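Local coordinates for putative methyltransferase (Emericella variicolor, PDB 7DMB), which probably transfers methyl groups from S-adenosyl-L-methionine as a trans-acting methyltransferase in calbistrin biosynthesis, and is captured here with S-adenosyl-L-homocysteine, at residues M61-M65 with M130-V134; Y90-L94 with K318-F322. All coordinates share one frame; numbering follows the deposited sequence.

Both contacts lie in the helical part of the chain, away from the S-adenosyl-L-homocysteine pocket, and their centres are about 18 Å apart. Helix 56-79 ties them together: it supplies 61-65 to contact 1, and its Met-73 and Gln-74 border contact 2. A direct touch joins them, Ile-62 CG2 lying 3.5 Å from Tyr-319 CD1, so the side of 61-65 turned away from 130-134 packs on 318-322. Helix 140-157 borders both as well. In sequence the contacts cross: 90-94 falls between the segments of contact 1, and 318-322 comes after both. Contact 2 is the one joined to the methyltransferase sheet by the chain itself, since 318-322 follows strand 306-313 after a short connection.

Contact 1 (M61-M65 with M130-V134); sequences MIARM and MRERV
An antiparallel helix pair in the helical part of this methyltransferase brings Met-61, Arg-64 and Met-65 of helix 56-79 against the last turn of helix 120-134. The short axes run at 149° to each other and approach to 11.8 Å, a wide spacing bridged by long side chains, chiefly three methionines. Met-130 is the central one and has the largest buried area of the ten residues. Its chain bends at the last torsion (chi3 47°), which carries CE in between Met-61 and Met-65: CE lies 3.5 Å from Met-61 CG and 3.7 Å from Met-65 CB. The same Met-130 methyl also abuts the backbone O of Met-61, with CE 3.1 Å from that oxygen. Met-130 lies alongside both methionines and points the opposite way, so the contacts fall along their flanks. The sulfur of Met-130 meets Arg-64 instead, 3.6 Å from CD and at the edge of the guanidinium, near its plane. Arg-64 is extended from CG to NE and runs obliquely over the thioether, while its NH1 makes a weak, long ion pair with Asp-111. Met-65 bends at chi2 (74°), bringing SD to 3.8 Å from Met-130 CB and its methyl to the aliphatic CG of Arg-131. The charged end of Arg-131 is engaged elsewhere, in a salt bridge with Glu-144 and a cation-pi contact with Trp-147, both on helix 140-157. That helix and Leu-139 also cover Val-134 on the buried side of the pair. Arg-133 marks the exposed border, where its guanidinium meets the Met-61 methyl obliquely, NH2 being 3.2 Å from CE. Further in, Met-61 SD rests 3.5 Å from CG1 of Val-134.

Contact 2 (Y90-L94 with K318-F322); sequences YRNWL and KYVDF
Tyr-90, Leu-94 and Phe-322 make up the buried part of this contact between helix 85-101 and the short helix 319-324, with one hydrogen bond across it. Tyr-90 OH donates to Phe-322 O, with an OH-to-O distance of 2.8 Å. It approaches in the carbonyl plane on a lone pair, at a C=O...donor angle of 125°. Tyr-90 OH also stands over one face of the Phe-322 ring, offset toward its rim and 3.3 Å from CD1, while Leu-94 CD1 reaches the ring edge. Met-73 and Val-149 from two other helices close in on both aromatics.

Toward solvent the packing passes to Trp-93, Lys-318 and Asp-321, partly exposed though still in close contact. Trp-93 CG is anti to its backbone N (chi1 170°), which sends the six-membered ring across to the start of helix 319-324. There CZ2 lies 3.4 Å from Lys-318 CG and 3.5 Å from Asp-321 CB. The polar ends turn to other partners: Asp-321 OD1 accepts from Trp-330 NE1, and Lys-318 NZ bonds weakly to Pro-316 O. Helix 85-101, from the N-terminal helical part, thus packs on a helix following strand 306-313 and joins that part to the Rossmann-like class I methyltransferase fold, sheet order 3-2-1-4-5-7-6.

Contact 1 (M61-M65 with M130-V134)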
loop_
_atom_site.group_PDB
_atom_site.type_symbol
_atom_site.label_atom_id
_atom_site.label_comp_id
_atom_site.label_asym_id
_atom_site.label_seq_id
_atom_site.Cartn_x
_atom_site.Cartn_y
_atom_site.Cartn_z
ATOM N N MET A 61 -4.537 -15.400 -9.905
ATOM C CA MET A 61 -3.215 -16.009 -9.997
ATOM C C MET A 61 -2.444 -15.810 -8.696
ATOM O O MET A 61 -1.800 -16.741 -8.198
ATOM C CB MET A 61 -2.450 -15.409 -11.172
ATOM C CG MET A 61 -1.214 -16.181 -11.575
ATOM S SD MET A 61 -0.060 -15.162 -12.506
ATOM C CE MET A 61 -1.072 -14.784 -13.933
ATOM N N ILE A 62 -2.515 -14.593 -8.136
ATOM C CA ILE A 62 -1.852 -14.277 -6.871
ATOM C C ILE A 62 -2.430 -15.126 -5.747
ATOM O O ILE A 62 -1.701 -15.760 -4.976
ATOM C CB ILE A 62 -1.993 -12.774 -6.560
ATOM C CG1 ILE A 62 -1.054 -11.950 -7.436
ATOM C CG2 ILE A 62 -1.744 -12.480 -5.075
ATOM C CD1 ILE A 62 -1.332 -10.485 -7.372
ATOM N N ALA A 63 -3.755 -15.126 -5.624
ATOM C CA ALA A 63 -4.384 -15.865 -4.545
ATOM C C ALA A 63 -3.996 -17.332 -4.617
ATOM O O ALA A 63 -3.608 -17.938 -3.610
ATOM C CB ALA A 63 -5.901 -15.691 -4.617
ATOM N N ARG A 64 -4.075 -17.905 -5.824
ATOM C CA ARG A 64 -3.681 -19.288 -6.055
ATOM C C ARG A 64 -2.272 -19.553 -5.548
ATOM O O ARG A 64 -2.014 -20.586 -4.911
ATOM C CB ARG A 64 -3.773 -19.606 -7.549
ATOM C CG ARG A 64 -3.290 -21.000 -7.918
ATOM C CD ARG A 64 -3.292 -21.199 -9.430
ATOM N NE ARG A 64 -2.842 -22.534 -9.807
ATOM C CZ ARG A 64 -3.614 -23.617 -9.791
ATOM N NH1 ARG A 64 -4.884 -23.535 -9.412
ATOM N NH2 ARG A 64 -3.113 -24.790 -10.155
ATOM N N MET A 65 -1.358 -18.613 -5.796
ATOM C CA MET A 65 0.039 -18.826 -5.448
ATOM C C MET A 65 0.254 -18.769 -3.945
ATOM O O MET A 65 0.920 -19.645 -3.377
ATOM C CB MET A 65 0.931 -17.795 -6.123
ATOM C CG MET A 65 2.382 -17.984 -5.730
ATOM S SD MET A 65 3.076 -19.433 -6.562
ATOM C CE MET A 65 4.724 -19.511 -5.883
ATOM N N MET A 130 4.214 -21.492 -11.640
ATOM C CA MET A 130 3.654 -20.148 -11.561
ATOM C C MET A 130 4.758 -19.091 -11.580
ATOM O O MET A 130 4.625 -18.057 -12.250
ATOM C CB MET A 130 2.777 -20.031 -10.322
ATOM C CG MET A 130 1.556 -20.951 -10.384
ATOM S SD MET A 130 0.260 -20.447 -9.241
ATOM C CE MET A 130 0.226 -18.700 -9.596
ATOM N N ARG A 131 5.871 -19.357 -10.891
ATOM C CA ARG A 131 7.035 -18.483 -10.981
ATOM C C ARG A 131 7.537 -18.385 -12.412
ATOM O O ARG A 131 7.772 -17.284 -12.928
ATOM C CB ARG A 131 8.136 -18.994 -10.063
ATOM C CG ARG A 131 7.681 -19.097 -8.629
ATOM C CD ARG A 131 8.665 -19.881 -7.803
ATOM N NE ARG A 131 9.908 -19.136 -7.595
ATOM C CZ ARG A 131 11.091 -19.711 -7.424
ATOM N NH1 ARG A 131 11.188 -21.035 -7.448
ATOM N NH2 ARG A 131 12.171 -18.969 -7.223
ATOM N N GLU A 132 7.699 -19.534 -13.074
ATOM C CA GLU A 132 8.218 -19.539 -14.433
ATOM C C GLU A 132 7.298 -18.770 -15.370
ATOM O O GLU A 132 7.772 -18.046 -16.257
ATOM C CB GLU A 132 8.405 -20.980 -14.916
ATOM C CG GLU A 132 9.416 -21.142 -16.029
ATOM C CD GLU A 132 8.987 -20.475 -17.334
ATOM O OE1 GLU A 132 7.795 -20.566 -17.699
ATOM O OE2 GLU A 132 9.848 -19.857 -17.993
ATOM N N ARG A 133 5.982 -18.919 -15.189
ATOM C CA ARG A 133 5.021 -18.201 -16.017
ATOM C C ARG A 133 5.199 -16.674 -15.959
ATOM O O ARG A 133 5.042 -15.990 -16.979
ATOM C CB ARG A 133 3.606 -18.584 -15.578
ATOM C CG ARG A 133 2.568 -18.611 -16.680
ATOM C CD ARG A 133 1.382 -19.470 -16.268
ATOM N NE ARG A 133 0.556 -18.855 -15.228
ATOM C CZ ARG A 133 -0.714 -18.504 -15.395
ATOM N NH1 ARG A 133 -1.302 -18.711 -16.566
ATOM N NH2 ARG A 133 -1.400 -17.962 -14.400
ATOM N N VAL A 134 5.515 -16.120 -14.780
ATOM C CA VAL A 134 5.492 -14.675 -14.578
ATOM C C VAL A 134 6.878 -14.049 -14.613
ATOM O O VAL A 134 7.000 -12.815 -14.488
ATOM C CB VAL A 134 4.784 -14.303 -13.264
ATOM C CG1 VAL A 134 3.375 -14.846 -13.249
ATOM C CG2 VAL A 134 5.562 -14.827 -12.073
#

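Contact 2 (Y90-L94 with K318-F322)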
loop_
_atom_site.group_PDB
_atom_site.type_symbol
_atom_site.label_atom_id
_atom_site.label_comp_id
_atom_site.label_asym_id
_atom_site.label_seq_id
_atom_site.Cartn_x
_atom_site.Cartn_y
_atom_site.Cartn_z
ATOM N N TYR A 90 1.307 -15.604 13.696
ATOM C CA TYR A 90 1.257 -15.885 12.263
ATOM C C TYR A 90 1.034 -17.369 11.998
ATOM O O TYR A 90 0.194 -17.740 11.167
ATOM C CB TYR A 90 2.544 -15.402 11.589
ATOM C CG TYR A 90 2.580 -15.584 10.086
ATOM C CD1 TYR A 90 2.000 -14.647 9.242
ATOM C CD2 TYR A 90 3.209 -16.686 9.509
ATOM C CE1 TYR A 90 2.038 -14.793 7.855
ATOM C CE2 TYR A 90 3.258 -16.839 8.125
ATOM C CZ TYR A 90 2.670 -15.887 7.299
ATOM O OH TYR A 90 2.707 -16.020 5.923
ATOM N N ARG A 91 1.798 -18.232 12.682
ATOM C CA ARG A 91 1.578 -19.674 12.584
ATOM C C ARG A 91 0.128 -20.034 12.923
ATOM O O ARG A 91 -0.539 -20.755 12.171
ATOM C CB ARG A 91 2.552 -20.423 13.502
ATOM C CG ARG A 91 2.226 -21.919 13.665
ATOM C CD ARG A 91 3.386 -22.771 14.216
ATOM N NE ARG A 91 3.693 -22.491 15.619
ATOM C CZ ARG A 91 4.816 -22.863 16.232
ATOM N NH1 ARG A 91 5.742 -23.553 15.579
ATOM N NH2 ARG A 91 5.011 -22.540 17.507
ATOM N N ASN A 92 -0.381 -19.521 14.050
ATOM C CA ASN A 92 -1.763 -19.794 14.440
ATOM C C ASN A 92 -2.742 -19.268 13.399
ATOM O O ASN A 92 -3.676 -19.972 13.001
ATOM C CB ASN A 92 -2.060 -19.175 15.808
ATOM C CG ASN A 92 -1.360 -19.904 16.944
ATOM O OD1 ASN A 92 -0.944 -21.065 16.805
ATOM N ND2 ASN A 92 -1.228 -19.228 18.080
ATOM N N TRP A 93 -2.549 -18.016 12.958
ATOM C CA TRP A 93 -3.392 -17.465 11.898
ATOM C C TRP A 93 -3.316 -18.311 10.632
ATOM O O TRP A 93 -4.345 -18.621 10.021
ATOM C CB TRP A 93 -2.997 -16.015 11.580
ATOM C CG TRP A 93 -3.697 -15.529 10.339
ATOM C CD1 TRP A 93 -4.997 -15.118 10.243
ATOM C CD2 TRP A 93 -3.160 -15.466 9.013
ATOM N NE1 TRP A 93 -5.294 -14.782 8.946
ATOM C CE2 TRP A 93 -4.186 -14.992 8.169
ATOM C CE3 TRP A 93 -1.913 -15.759 8.459
ATOM C CZ2 TRP A 93 -4.001 -14.802 6.803
ATOM C CZ3 TRP A 93 -1.729 -15.554 7.095
ATOM C CH2 TRP A 93 -2.766 -15.083 6.286
ATOM N N LEU A 94 -2.108 -18.690 10.212
ATOM C CA LEU A 94 -1.989 -19.438 8.963
ATOM C C LEU A 94 -2.651 -20.811 9.064
ATOM O O LEU A 94 -3.286 -21.255 8.106
ATOM C CB LEU A 94 -0.522 -19.571 8.547
ATOM C CG LEU A 94 -0.341 -19.818 7.041
ATOM C CD1 LEU A 94 -1.106 -18.813 6.244
ATOM C CD2 LEU A 94 1.111 -19.801 6.643
ATOM N N LYS A 318 -6.624 -12.209 1.961
ATOM C CA LYS A 318 -5.578 -12.266 2.976
ATOM C C LYS A 318 -4.170 -12.311 2.384
ATOM O O LYS A 318 -3.240 -12.772 3.060
ATOM C CB LYS A 318 -5.799 -13.480 3.885
ATOM C CG LYS A 318 -6.588 -13.228 5.173
ATOM C CD LYS A 318 -7.829 -12.406 4.951
ATOM C CE LYS A 318 -8.217 -11.653 6.221
ATOM N NZ LYS A 318 -9.348 -10.705 5.992
ATOM N N TYR A 319 -3.990 -11.860 1.138
ATOM C CA TYR A 319 -2.663 -11.916 0.531
ATOM C C TYR A 319 -1.683 -11.036 1.297
ATOM O O TYR A 319 -0.522 -11.409 1.493
ATOM C CB TYR A 319 -2.735 -11.515 -0.948
ATOM C CG TYR A 319 -1.384 -11.386 -1.646
ATOM C CD1 TYR A 319 -0.564 -12.485 -1.818
ATOM C CD2 TYR A 319 -0.943 -10.157 -2.147
ATOM C CE1 TYR A 319 0.654 -12.384 -2.449
ATOM C CE2 TYR A 319 0.293 -10.046 -2.789
ATOM C CZ TYR A 319 1.080 -11.165 -2.937
ATOM O OH TYR A 319 2.304 -11.084 -3.556
ATOM N N VAL A 320 -2.139 -9.874 1.768
ATOM C CA VAL A 320 -1.243 -8.983 2.500
ATOM C C VAL A 320 -0.943 -9.548 3.886
ATOM O O VAL A 320 0.193 -9.469 4.362
ATOM C CB VAL A 320 -1.826 -7.557 2.564
ATOM C CG1 VAL A 320 -0.772 -6.583 3.059
ATOM C CG2 VAL A 320 -2.271 -7.140 1.171
ATOM N N ASP A 321 -1.947 -10.143 4.544
ATOM C CA ASP A 321 -1.695 -10.848 5.795
ATOM C C ASP A 321 -0.619 -11.906 5.616
ATOM O O ASP A 321 0.284 -12.036 6.448
ATOM C CB ASP A 321 -2.977 -11.504 6.320
ATOM C CG ASP A 321 -4.107 -10.523 6.475
ATOM O OD1 ASP A 321 -4.442 -10.190 7.628
ATOM O OD2 ASP A 321 -4.648 -10.080 5.440
ATOM N N PHE A 322 -0.711 -12.687 4.537
ATOM C CA PHE A 322 0.304 -13.701 4.282
ATOM C C PHE A 322 1.683 -13.073 4.098
ATOM O O PHE A 322 2.687 -13.589 4.613
ATOM C CB PHE A 322 -0.074 -14.518 3.047
ATOM C CG PHE A 322 0.973 -15.507 2.649
ATOM C CD1 PHE A 322 0.977 -16.771 3.204
ATOM C CD2 PHE A 322 1.975 -15.163 1.741
ATOM C CE1 PHE A 322 1.948 -17.687 2.863
ATOM C CE2 PHE A 322 2.948 -16.070 1.406
ATOM C CZ PHE A 322 2.932 -17.341 1.967
#